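Local coordinates for dihydroxyacetone kinase (Lactococcus lactis, PDB 2IU4), which serves as a coactivator of the transcription factor DhaS, switching on the dhaKLM operon once dihydroxyacetone has bound to it covalently, at residues V97-N103 with D124-S130; V148-I152 with N293-S297; T31-D36 with L67-T72; N252-N258 with S304-V310. The contacts are given in a common frame with arbitrary orientation. Residues are numbered along the deposited sequence.

Contact 1. Residues V97-N103 with D124-S130; sequences VFVIIKN and DVRYIVS
Strands 97-102 and 125-130 run parallel, their axes 4.5 Å apart at 23°, in one-to-one register from V97 opposite V125 to K102 opposite S130. I101 (68 Å² covered), I128 and S130 (63 Å² each) centre the contact. I101 N donates to I128 O (3.0 Å) and I101 O accepts from S130 N (2.8 Å); the same alternation joins R126 N to V97 O (2.9 Å), V99 N to R126 O (2.8 Å) and I128 N to V99 O (3.0 Å). I101 (m, t) sets CD1 3.9 Å from Y127 CB, on the face shared by V97, V99, V125 and V129. I128 (t, p) lies on the other face, its CG2 3.7 Å from F98 CE2 and 4.0 Å from I100 CG1. S130 OG (chi1 p) is hydrogen-bonded to T151 OG1, and K102 NZ to H58 NE2. Helix 105-120 makes the connection, giving a beta-alpha-beta unit at the sheet's edge. Chemically, facing NH and CO groups pair between strands while mostly apolar side chains pack on both faces.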
loop_
_atom_site.group_PDB
_atom_site.type_symbol
_atom_site.label_atom_id
_atom_site.label_comp_id
_atom_site.label_asym_id
_atom_site.label_seq_id
_atom_site.Cartn_x
_atom_site.Cartn_y
_atom_site.Cartn_z
ATOM N N VAL B 97 -2.967 22.170 20.171
ATOM C CA VAL B 97 -2.345 21.067 19.462
ATOM C C VAL B 97 -3.159 19.872 19.942
ATOM O O VAL B 97 -3.411 19.738 21.146
ATOM C CB VAL B 97 -0.861 20.864 19.853
ATOM C CG1 VAL B 97 -0.332 19.579 19.196
ATOM C CG2 VAL B 97 0.010 22.062 19.398
ATOM N N PHE B 98 -3.596 19.029 19.009
ATOM C CA PHE B 98 -4.323 17.813 19.370
ATOM C C PHE B 98 -3.469 16.578 19.129
ATOM O O PHE B 98 -2.821 16.466 18.090
ATOM C CB PHE B 98 -5.641 17.672 18.595
ATOM C CG PHE B 98 -6.615 16.751 19.260
ATOM C CD1 PHE B 98 -7.364 17.186 20.344
ATOM C CD2 PHE B 98 -6.763 15.452 18.825
ATOM C CE1 PHE B 98 -8.251 16.341 20.971
ATOM C CE2 PHE B 98 -7.657 14.591 19.451
ATOM C CZ PHE B 98 -8.401 15.038 20.524
ATOM N N VAL B 99 -3.486 15.651 20.086
ATOM C CA VAL B 99 -2.635 14.458 20.030
ATOM C C VAL B 99 -3.510 13.215 20.090
ATOM O O VAL B 99 -4.384 13.138 20.947
ATOM C CB VAL B 99 -1.696 14.424 21.232
ATOM C CG1 VAL B 99 -0.795 13.184 21.158
ATOM C CG2 VAL B 99 -0.876 15.706 21.274
ATOM N N ILE B 100 -3.271 12.270 19.181
ATOM C CA ILE B 100 -3.945 10.962 19.169
ATOM C C ILE B 100 -2.978 9.900 19.665
ATOM O O ILE B 100 -1.874 9.746 19.138
ATOM C CB ILE B 100 -4.463 10.623 17.755
ATOM C CG1 ILE B 100 -5.490 11.689 17.343
ATOM C CG2 ILE B 100 -5.150 9.194 17.704
ATOM C CD1 ILE B 100 -5.747 11.745 15.844
ATOM N N ILE B 101 -3.376 9.173 20.702
ATOM C CA ILE B 101 -2.448 8.280 21.389
ATOM C C ILE B 101 -3.139 6.922 21.416
ATOM O O ILE B 101 -4.324 6.848 21.715
ATOM C CB ILE B 101 -2.261 8.687 22.871
ATOM C CG1 ILE B 101 -1.886 10.160 23.021
ATOM C CG2 ILE B 101 -1.234 7.763 23.554
ATOM C CD1 ILE B 101 -2.183 10.713 24.441
ATOM N N LYS B 102 -2.417 5.849 21.110
ATOM C CA LYS B 102 -2.997 4.496 21.229
ATOM C C LYS B 102 -2.920 4.002 22.673
ATOM O O LYS B 102 -1.946 4.280 23.380
ATOM C CB LYS B 102 -2.258 3.542 20.271
ATOM C CG LYS B 102 -2.501 3.896 18.811
ATOM C CD LYS B 102 -1.892 2.935 17.789
ATOM C CE LYS B 102 -0.410 2.682 18.051
ATOM N NZ LYS B 102 0.389 3.920 17.823
ATOM N N ASN B 103 -3.933 3.271 23.129
ATOM C CA ASN B 103 -3.971 2.828 24.535
ATOM C C ASN B 103 -2.980 1.696 24.854
ATOM O O ASN B 103 -3.369 0.532 24.990
ATOM C CB ASN B 103 -5.407 2.427 24.933
ATOM C CG ASN B 103 -5.536 2.111 26.412
ATOM O OD1 ASN B 103 -4.752 2.580 27.224
ATOM N ND2 ASN B 103 -6.514 1.291 26.761
ATOM N N ASP B 124 -1.882 24.852 24.615
ATOM C CA ASP B 124 -3.145 24.137 24.829
ATOM C C ASP B 124 -3.179 22.787 24.129
ATOM O O ASP B 124 -3.805 22.626 23.077
ATOM C CB ASP B 124 -4.335 24.972 24.360
ATOM C CG ASP B 124 -5.655 24.465 24.898
ATOM O OD1 ASP B 124 -5.700 23.402 25.571
ATOM O OD2 ASP B 124 -6.661 25.158 24.634
ATOM N N VAL B 125 -2.514 21.805 24.721
ATOM C CA VAL B 125 -2.500 20.471 24.131
ATOM C C VAL B 125 -3.634 19.634 24.664
ATOM O O VAL B 125 -3.807 19.553 25.865
ATOM C CB VAL B 125 -1.197 19.724 24.457
ATOM C CG1 VAL B 125 -1.140 18.422 23.667
ATOM C CG2 VAL B 125 -0.003 20.584 24.178
ATOM N N ARG B 126 -4.382 18.989 23.766
ATOM C CA ARG B 126 -5.491 18.120 24.128
ATOM C C ARG B 126 -5.271 16.815 23.404
ATOM O O ARG B 126 -4.489 16.761 22.458
ATOM C CB ARG B 126 -6.828 18.765 23.738
ATOM C CG ARG B 126 -6.879 20.169 24.331
ATOM C CD ARG B 126 -8.208 20.580 24.845
ATOM N NE ARG B 126 -8.248 22.030 25.000
ATOM C CZ ARG B 126 -9.375 22.724 25.011
ATOM N NH1 ARG B 126 -10.525 22.071 24.900
ATOM N NH2 ARG B 126 -9.338 24.049 25.149
ATOM N N TYR B 127 -5.928 15.757 23.855
ATOM C CA TYR B 127 -5.604 14.423 23.354
ATOM C C TYR B 127 -6.855 13.548 23.373
ATOM O O TYR B 127 -7.838 13.846 24.059
ATOM C CB TYR B 127 -4.491 13.793 24.224
ATOM C CG TYR B 127 -4.985 13.528 25.615
ATOM C CD1 TYR B 127 -5.613 12.335 25.934
ATOM C CD2 TYR B 127 -4.859 14.494 26.611
ATOM C CE1 TYR B 127 -6.088 12.102 27.214
ATOM C CE2 TYR B 127 -5.341 14.265 27.884
ATOM C CZ TYR B 127 -5.955 13.067 28.176
ATOM O OH TYR B 127 -6.441 12.850 29.452
ATOM N N ILE B 128 -6.811 12.449 22.629
ATOM C CA ILE B 128 -7.815 11.393 22.780
ATOM C C ILE B 128 -6.969 10.134 22.780
ATOM O O ILE B 128 -5.911 10.075 22.126
ATOM C CB ILE B 128 -8.795 11.365 21.574
ATOM C CG1 ILE B 128 -10.051 10.511 21.851
ATOM C CG2 ILE B 128 -8.066 10.977 20.293
ATOM C CD1 ILE B 128 -10.900 11.101 22.996
ATOM N N VAL B 129 -7.408 9.128 23.519
ATOM C CA VAL B 129 -6.720 7.850 23.525
ATOM C C VAL B 129 -7.586 6.831 22.782
ATOM O O VAL B 129 -8.738 6.632 23.162
ATOM C CB VAL B 129 -6.481 7.403 24.973
ATOM C CG1 VAL B 129 -5.902 5.986 25.016
ATOM C CG2 VAL B 129 -5.560 8.408 25.694
ATOM N N SER B 130 -7.071 6.199 21.726
ATOM C CA SER B 130 -7.894 5.211 21.042
ATOM C C SER B 130 -7.857 3.905 21.801
ATOM O O SER B 130 -6.840 3.565 22.387
ATOM C CB SER B 130 -7.481 4.989 19.587
ATOM O OG SER B 130 -6.127 4.589 19.566
#

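Contact 2. Residues V148-I152 with N293-S297; sequences VAGTI and NLMTS
V148 begins a type I beta turn ending at T151: T151 N donates to V148 O at 2.9 Å, and T151 OG1, with chi1 m, donates to that same oxygen at 2.7 Å. This carbonyl lies beside the partner loop, V148 O being 3.3 Å from M295 CE. A149 is the point of nearest backbone approach, its CA 5.4 Å from M295 CA; its N sits 3.7 Å from M295 SD and its CB 4.2 Å from M295 CB. T151 follows, CB 4.1 Å from M295 CE, as the chain passes into the helix. I152, chi1 p and chi2 t, points toward the loop, placing CD1 3.9 Å from L294 CB and CG2 4.1 Å from M295 CE. M295, t at chi1 and chi2 and m at chi3, bends its methyl to the turn. The loop links strands 285-292 and 301-309, so a helix start packs on an inter-strand connection. Across this buried interface the fit is van der Waals, with the methionine thioether as the main filler.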
loop_
_atom_site.group_PDB
_atom_site.type_symbol
_atom_site.label_atom_id
_atom_site.label_comp_id
_atom_site.label_asym_id
_atom_site.label_seq_id
_atom_site.Cartn_x
_atom_site.Cartn_y
_atom_site.Cartn_z
ATOM N N VAL B 148 -5.897 0.256 18.217
ATOM C CA VAL B 148 -5.358 -0.496 17.085
ATOM C C VAL B 148 -5.758 0.152 15.742
ATOM O O VAL B 148 -5.734 1.376 15.677
ATOM C CB VAL B 148 -5.609 -2.023 17.233
ATOM C CG1 VAL B 148 -4.907 -2.524 18.514
ATOM C CG2 VAL B 148 -7.095 -2.353 17.362
ATOM N N ALA B 149 -6.098 -0.609 14.694
ATOM C CA ALA B 149 -6.213 -0.036 13.339
ATOM C C ALA B 149 -7.297 1.023 13.236
ATOM O O ALA B 149 -7.217 1.929 12.401
ATOM C CB ALA B 149 -6.500 -1.114 12.270
ATOM N N GLY B 150 -8.316 0.900 14.075
ATOM C CA GLY B 150 -9.390 1.890 14.090
ATOM C C GLY B 150 -8.912 3.289 14.425
ATOM O O GLY B 150 -9.577 4.265 14.118
ATOM N N THR B 151 -7.736 3.399 15.046
ATOM C CA THR B 151 -7.160 4.709 15.335
ATOM C C THR B 151 -7.077 5.611 14.104
ATOM O O THR B 151 -7.187 6.827 14.233
ATOM C CB THR B 151 -5.732 4.570 15.916
ATOM O OG1 THR B 151 -5.759 3.669 17.026
ATOM C CG2 THR B 151 -5.178 5.943 16.364
ATOM N N ILE B 152 -6.868 5.053 12.913
ATOM C CA ILE B 152 -6.671 5.884 11.731
ATOM C C ILE B 152 -7.930 6.647 11.343
ATOM O O ILE B 152 -7.853 7.648 10.628
ATOM C CB ILE B 152 -6.142 5.099 10.510
ATOM C CG1 ILE B 152 -7.237 4.248 9.871
ATOM C CG2 ILE B 152 -5.006 4.171 10.946
ATOM C CD1 ILE B 152 -6.800 3.625 8.530
ATOM N N ASN B 293 -2.856 -2.573 3.980
ATOM C CA ASN B 293 -2.017 -2.563 5.176
ATOM C C ASN B 293 -2.114 -1.192 5.798
ATOM O O ASN B 293 -1.390 -0.288 5.392
ATOM C CB ASN B 293 -0.553 -2.862 4.802
ATOM C CG ASN B 293 -0.294 -4.346 4.585
ATOM O OD1 ASN B 293 -1.222 -5.156 4.569
ATOM N ND2 ASN B 293 0.979 -4.709 4.410
ATOM N N LEU B 294 -2.996 -1.030 6.782
ATOM C CA LEU B 294 -3.291 0.280 7.333
ATOM C C LEU B 294 -2.555 0.491 8.655
ATOM O O LEU B 294 -2.173 1.601 8.969
ATOM C CB LEU B 294 -4.791 0.437 7.566
ATOM C CG LEU B 294 -5.668 -0.106 6.432
ATOM C CD1 LEU B 294 -7.134 0.117 6.800
ATOM C CD2 LEU B 294 -5.325 0.581 5.108
ATOM N N MET B 295 -2.362 -0.579 9.410
ATOM C CA MET B 295 -1.561 -0.550 10.642
ATOM C C MET B 295 -1.112 -1.982 10.869
ATOM O O MET B 295 -1.940 -2.870 11.078
ATOM C CB MET B 295 -2.405 -0.092 11.830
ATOM C CG MET B 295 -1.580 0.029 13.137
ATOM S SD MET B 295 -2.605 0.507 14.519
ATOM C CE MET B 295 -3.012 2.190 13.987
ATOM N N THR B 296 0.190 -2.202 10.794
ATOM C CA THR B 296 0.723 -3.544 10.621
ATOM C C THR B 296 1.478 -3.946 11.878
ATOM O O THR B 296 1.553 -3.197 12.836
ATOM C CB THR B 296 1.679 -3.596 9.421
ATOM O OG1 THR B 296 2.705 -2.607 9.599
ATOM C CG2 THR B 296 0.903 -3.334 8.106
ATOM N N SER B 297 2.035 -5.143 11.859
ATOM C CA SER B 297 2.892 -5.584 12.926
ATOM C C SER B 297 4.013 -6.346 12.251
ATOM O O SER B 297 3.926 -7.559 12.051
ATOM C CB SER B 297 2.125 -6.501 13.891
ATOM O OG SER B 297 3.038 -6.928 14.903
#

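Contact 3. Residues T31-D36 with L67-T72; sequences TGILYD and LAAAVT
An antiparallel strand pair in the N-terminal mixed sheet brings 33-36 against 69-72, the axes 4.7 Å apart and their directions 169° apart. L34 and A70 form the hydrogen-bonded pair: L34 N donates to A70 O at 3.0 Å and A70 N to L34 O at 2.9 Å. They are flanked by the non-hydrogen-bonded pairs I33-V71 (CA to CA 4.4 Å) and Y35-A69 (CA to CA 4.1 Å). The ladder extends through T72 N to G32 O, 2.9 Å, and D36 N to A68 O, 3.0 Å. In the sheet, 33-36 sits between strand 25-28 and strand 69-73, which in turn pairs with 46-52, so this contact joins the antiparallel margin to the parallel strands. I33 (m, t) brings CG1 to 4.1 Å from V71 CG1 and CG2 to 4.3 Å from A69 CB, on the face where helix 81-91 packs; Y35 CB is 4.0 Å from A69 CB. G32 adopts phi/psi 81/2, and an added CB would fall 2.4 Å from T72 O. Just before it, T31 OG1 accepts from I33 N at 3.0 Å, an ST turn leading into the strand; T31 OG1 is also hydrogen-bonded to L28 O. Water 1 donates to T31 O and T72 O, both at 2.8 Å, whereas water 3 donates to D36 O (2.7 Å) and A68 O (2.8 Å), bridging the segments at the two ends of the ladder.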
loop_
_atom_site.group_PDB
_atom_site.type_symbol
_atom_site.label_atom_id
_atom_site.label_comp_id
_atom_site.label_asym_id
_atom_site.label_seq_id
_atom_site.Cartn_x
_atom_site.Cartn_y
_atom_site.Cartn_z
ATOM N N THR B 31 15.411 12.565 15.686
ATOM C CA THR B 31 14.251 12.785 16.547
ATOM C C THR B 31 13.068 11.851 16.303
ATOM O O THR B 31 12.183 11.739 17.154
ATOM C CB THR B 31 13.677 14.202 16.388
ATOM O OG1 THR B 31 13.018 14.291 15.113
ATOM C CG2 THR B 31 14.786 15.242 16.481
ATOM N N GLY B 32 13.010 11.210 15.145
ATOM C CA GLY B 32 11.849 10.361 14.856
ATOM C C GLY B 32 10.661 11.178 14.370
ATOM O O GLY B 32 9.579 10.652 14.111
ATOM N N ILE B 33 10.847 12.480 14.239
ATOM C CA ILE B 33 9.708 13.323 13.864
ATOM C C ILE B 33 9.666 13.492 12.362
ATOM O O ILE B 33 10.614 13.968 11.761
ATOM C CB ILE B 33 9.802 14.736 14.464
ATOM C CG1 ILE B 33 9.870 14.637 15.994
ATOM C CG2 ILE B 33 8.549 15.565 14.005
ATOM C CD1 ILE B 33 10.295 15.909 16.711
ATOM N N LEU B 34 8.548 13.096 11.763
ATOM C CA LEU B 34 8.307 13.335 10.360
ATOM C C LEU B 34 7.128 14.309 10.287
ATOM O O LEU B 34 6.093 14.073 10.914
ATOM C CB LEU B 34 7.927 12.010 9.696
ATOM C CG LEU B 34 7.695 11.965 8.186
ATOM C CD1 LEU B 34 9.088 11.964 7.557
ATOM C CD2 LEU B 34 6.922 10.677 7.842
ATOM N N TYR B 35 7.289 15.395 9.530
ATOM C CA TYR B 35 6.256 16.401 9.469
ATOM C C TYR B 35 5.841 16.781 8.052
ATOM O O TYR B 35 6.605 16.669 7.100
ATOM C CB TYR B 35 6.598 17.635 10.317
ATOM C CG TYR B 35 7.766 18.468 9.838
ATOM C CD1 TYR B 35 7.554 19.598 9.044
ATOM C CD2 TYR B 35 9.072 18.149 10.188
ATOM C CE1 TYR B 35 8.595 20.361 8.598
ATOM C CE2 TYR B 35 10.134 18.924 9.745
ATOM C CZ TYR B 35 9.888 20.030 8.956
ATOM O OH TYR B 35 10.911 20.835 8.500
ATOM N N ASP B 36 4.597 17.224 7.945
ATOM C CA ASP B 36 4.076 17.840 6.746
ATOM C C ASP B 36 4.641 19.242 6.546
ATOM O O ASP B 36 4.293 20.180 7.273
ATOM C CB ASP B 36 2.544 17.844 6.829
ATOM C CG ASP B 36 1.898 18.662 5.754
ATOM O OD1 ASP B 36 2.569 18.956 4.739
ATOM O OD2 ASP B 36 0.709 19.011 5.955
ATOM N N LEU B 67 -2.469 14.156 9.706
ATOM C CA LEU B 67 -1.562 14.550 10.773
ATOM C C LEU B 67 -0.577 15.623 10.306
ATOM O O LEU B 67 -0.052 15.568 9.177
ATOM C CB LEU B 67 -0.770 13.342 11.272
ATOM C CG LEU B 67 -1.600 12.155 11.760
ATOM C CD1 LEU B 67 -0.607 11.053 12.187
ATOM C CD2 LEU B 67 -2.443 12.655 12.962
ATOM N N ALA B 68 -0.289 16.589 11.180
ATOM C CA ALA B 68 0.744 17.568 10.868
ATOM C C ALA B 68 2.158 17.033 11.114
ATOM O O ALA B 68 3.127 17.540 10.553
ATOM C CB ALA B 68 0.518 18.862 11.687
ATOM N N ALA B 69 2.248 16.016 11.962
ATOM C CA ALA B 69 3.482 15.335 12.285
ATOM C C ALA B 69 3.139 14.012 12.948
ATOM O O ALA B 69 2.073 13.853 13.584
ATOM C CB ALA B 69 4.370 16.176 13.246
ATOM N N ALA B 70 4.065 13.075 12.789
ATOM C CA ALA B 70 4.056 11.825 13.530
ATOM C C ALA B 70 5.438 11.611 14.122
ATOM O O ALA B 70 6.449 11.900 13.483
ATOM C CB ALA B 70 3.721 10.661 12.610
ATOM N N VAL B 71 5.478 11.107 15.350
ATOM C CA VAL B 71 6.750 10.851 16.017
ATOM C C VAL B 71 6.883 9.332 16.189
ATOM O O VAL B 71 6.048 8.706 16.826
ATOM C CB VAL B 71 6.770 11.518 17.376
ATOM C CG1 VAL B 71 8.148 11.464 17.972
ATOM C CG2 VAL B 71 6.276 13.000 17.285
ATOM N N THR B 72 7.932 8.750 15.616
ATOM C CA THR B 72 8.086 7.312 15.556
ATOM C C THR B 72 9.256 6.895 16.468
ATOM O O THR B 72 10.339 7.508 16.437
ATOM C CB THR B 72 8.375 6.918 14.091
ATOM O OG1 THR B 72 7.246 7.264 13.266
ATOM C CG2 THR B 72 8.653 5.430 13.963
HETATM O O HOH W 1 11.129 9.446 18.261
HETATM O O HOH W 2 7.693 9.593 12.193
HETATM O O HOH W 3 3.851 20.164 9.933
#

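Contact 4. Residues N252-N258 with S304-V310; sequences NYILLVN and SLTLCSV
Seven backbone hydrogen bonds zip 252-258 and 304-310 together antiparallel; the axes of strands 252-258 and 304-309 are 4.5 Å apart, with directions at 154°. Both NH and CO groups are used at three pairs: I254 N to C308 O (2.8 Å) and C308 N to I254 O (3.0 Å); L256 N to T306 O and T306 N to L256 O (both 3.0 Å); N258 N to S304 O and S304 N to N258 O (both 2.9 Å). N252 O takes V310 N at 2.8 Å and also water 4 at 2.8 Å, which accepts from S309 OG at 2.5 Å. N258 ND2 donates to S304 OG at 3.3 Å and to the main-chain oxygen of M295, while its OD1 accepts from L294 N. T306 OG1 is hydrogen-bonded to T184 OG1. L255 CD1 lies 3.8 Å from L307 CD2, and V257 CG2 3.8 Å from L305 CD2. These two strands lie inside the second mixed sheet, between 182-188 and 285-292, and the L255, V257, L305, L307 face packs on helices 228-243 and 265-281.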
loop_
_atom_site.group_PDB
_atom_site.type_symbol
_atom_site.label_atom_id
_atom_site.label_comp_id
_atom_site.label_asym_id
_atom_site.label_seq_id
_atom_site.Cartn_x
_atom_site.Cartn_y
_atom_site.Cartn_z
ATOM N N ASN B 252 -25.943 2.475 9.103
ATOM C CA ASN B 252 -24.826 2.888 8.248
ATOM C C ASN B 252 -23.484 2.807 8.961
ATOM O O ASN B 252 -23.329 3.382 10.040
ATOM C CB ASN B 252 -24.997 4.344 7.794
ATOM C CG ASN B 252 -26.270 4.569 7.041
ATOM O OD1 ASN B 252 -26.920 5.591 7.210
ATOM N ND2 ASN B 252 -26.647 3.615 6.217
ATOM N N TYR B 253 -22.527 2.119 8.336
ATOM C CA TYR B 253 -21.215 1.862 8.916
ATOM C C TYR B 253 -20.061 2.232 7.997
ATOM O O TYR B 253 -20.176 2.227 6.773
ATOM C CB TYR B 253 -21.077 0.419 9.450
ATOM C CG TYR B 253 -21.879 0.228 10.730
ATOM C CD1 TYR B 253 -23.234 -0.081 10.668
ATOM C CD2 TYR B 253 -21.298 0.384 11.984
ATOM C CE1 TYR B 253 -23.987 -0.229 11.819
ATOM C CE2 TYR B 253 -22.049 0.241 13.154
ATOM C CZ TYR B 253 -23.388 -0.069 13.049
ATOM O OH TYR B 253 -24.163 -0.216 14.174
ATOM N N ILE B 254 -18.942 2.544 8.633
ATOM C CA ILE B 254 -17.641 2.626 7.994
ATOM C C ILE B 254 -16.927 1.313 8.299
ATOM O O ILE B 254 -16.989 0.837 9.422
ATOM C CB ILE B 254 -16.876 3.761 8.685
ATOM C CG1 ILE B 254 -17.568 5.093 8.357
ATOM C CG2 ILE B 254 -15.376 3.699 8.378
ATOM C CD1 ILE B 254 -17.505 6.092 9.518
ATOM N N LEU B 255 -16.265 0.728 7.311
ATOM C CA LEU B 255 -15.502 -0.499 7.537
ATOM C C LEU B 255 -14.038 -0.329 7.132
ATOM O O LEU B 255 -13.765 0.146 6.030
ATOM C CB LEU B 255 -16.090 -1.621 6.675
ATOM C CG LEU B 255 -15.350 -2.970 6.640
ATOM C CD1 LEU B 255 -15.531 -3.761 7.944
ATOM C CD2 LEU B 255 -15.792 -3.821 5.455
ATOM N N LEU B 256 -13.103 -0.755 7.975
ATOM C CA LEU B 256 -11.726 -0.943 7.550
ATOM C C LEU B 256 -11.374 -2.420 7.564
ATOM O O LEU B 256 -11.694 -3.125 8.516
ATOM C CB LEU B 256 -10.746 -0.251 8.517
ATOM C CG LEU B 256 -11.040 1.207 8.869
ATOM C CD1 LEU B 256 -9.981 1.691 9.864
ATOM C CD2 LEU B 256 -11.042 2.102 7.646
ATOM N N VAL B 257 -10.698 -2.870 6.510
ATOM C CA VAL B 257 -10.181 -4.238 6.459
ATOM C C VAL B 257 -8.656 -4.051 6.379
ATOM O O VAL B 257 -8.115 -3.582 5.375
ATOM C CB VAL B 257 -10.705 -4.991 5.228
ATOM C CG1 VAL B 257 -10.141 -6.393 5.163
ATOM C CG2 VAL B 257 -12.254 -5.053 5.242
ATOM N N ASN B 258 -7.979 -4.404 7.459
ATOM C CA ASN B 258 -6.557 -4.081 7.675
ATOM C C ASN B 258 -5.717 -5.346 7.632
ATOM O O ASN B 258 -5.992 -6.275 8.379
ATOM C CB ASN B 258 -6.438 -3.472 9.077
ATOM C CG ASN B 258 -5.001 -3.165 9.457
ATOM O OD1 ASN B 258 -4.293 -2.521 8.702
ATOM N ND2 ASN B 258 -4.575 -3.624 10.618
ATOM N N SER B 304 -7.428 -7.366 10.690
ATOM C CA SER B 304 -8.369 -6.812 11.643
ATOM C C SER B 304 -9.495 -6.128 10.867
ATOM O O SER B 304 -9.282 -5.571 9.775
ATOM C CB SER B 304 -7.698 -5.852 12.643
ATOM O OG SER B 304 -7.331 -4.609 12.053
ATOM N N LEU B 305 -10.692 -6.193 11.432
ATOM C CA LEU B 305 -11.863 -5.500 10.887
ATOM C C LEU B 305 -12.217 -4.420 11.860
ATOM O O LEU B 305 -12.217 -4.663 13.067
ATOM C CB LEU B 305 -13.081 -6.432 10.840
ATOM C CG LEU B 305 -12.930 -7.589 9.853
ATOM C CD1 LEU B 305 -14.195 -8.463 9.851
ATOM C CD2 LEU B 305 -12.617 -7.035 8.443
ATOM N N THR B 306 -12.524 -3.231 11.352
ATOM C CA THR B 306 -12.944 -2.140 12.211
ATOM C C THR B 306 -14.305 -1.717 11.684
ATOM O O THR B 306 -14.472 -1.499 10.488
ATOM C CB THR B 306 -11.982 -0.940 12.106
ATOM O OG1 THR B 306 -10.701 -1.285 12.663
ATOM C CG2 THR B 306 -12.572 0.224 12.867
ATOM N N LEU B 307 -15.280 -1.593 12.568
ATOM C CA LEU B 307 -16.530 -0.952 12.182
ATOM C C LEU B 307 -16.771 0.331 12.968
ATOM O O LEU B 307 -16.385 0.437 14.130
ATOM C CB LEU B 307 -17.711 -1.892 12.443
ATOM C CG LEU B 307 -17.925 -3.033 11.438
ATOM C CD1 LEU B 307 -18.970 -4.029 11.951
ATOM C CD2 LEU B 307 -18.382 -2.504 10.083
ATOM N N CYS B 308 -17.446 1.293 12.351
ATOM C CA CYS B 308 -17.715 2.551 13.034
ATOM C C CYS B 308 -19.039 3.087 12.505
ATOM O O CYS B 308 -19.200 3.286 11.303
ATOM C CB CYS B 308 -16.543 3.514 12.812
ATOM S SG CYS B 308 -16.847 5.189 13.507
ATOM N N SER B 309 -20.022 3.279 13.379
ATOM C CA SER B 309 -21.287 3.849 12.931
ATOM C C SER B 309 -21.041 5.193 12.248
ATOM O O SER B 309 -20.234 5.994 12.717
ATOM C CB SER B 309 -22.204 4.071 14.137
ATOM O OG SER B 309 -23.352 4.812 13.768
ATOM N N VAL B 310 -21.747 5.457 11.158
ATOM C CA VAL B 310 -21.783 6.800 10.607
ATOM C C VAL B 310 -22.763 7.634 11.433
ATOM O O VAL B 310 -23.906 7.823 11.063
ATOM C CB VAL B 310 -22.196 6.812 9.114
ATOM C CG1 VAL B 310 -21.978 8.215 8.550
ATOM C CG2 VAL B 310 -21.339 5.815 8.338
HETATM O O HOH W 4 -24.721 3.081 12.504
HETATM O O HOH W 5 -25.648 8.339 8.921
#

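Along the chain contact 3 closes first, then contact 1; contacts 2 and 4 follow with alternating segments. Contacts 3 and 1 lie in one six-stranded mixed sheet, centres about 14 Å apart, with strand 46-52 between their strands. Contact 4 belongs to the other six-stranded sheet, its centre about 21 Å from contact 1 and 26 Å from contact 3. Contact 2 bridges the two sheets near the chain centre: S130 OG lies 2.7 Å from T151 OG1, a probable hydrogen bond to contact 1, and N258 ND2 lies 2.8 Å from M295 O, another to contact 4. K102, which packs on M295, makes a weak hydrogen bond to the dihydroxyacetone-modified H215, placing this junction beside the ligand site.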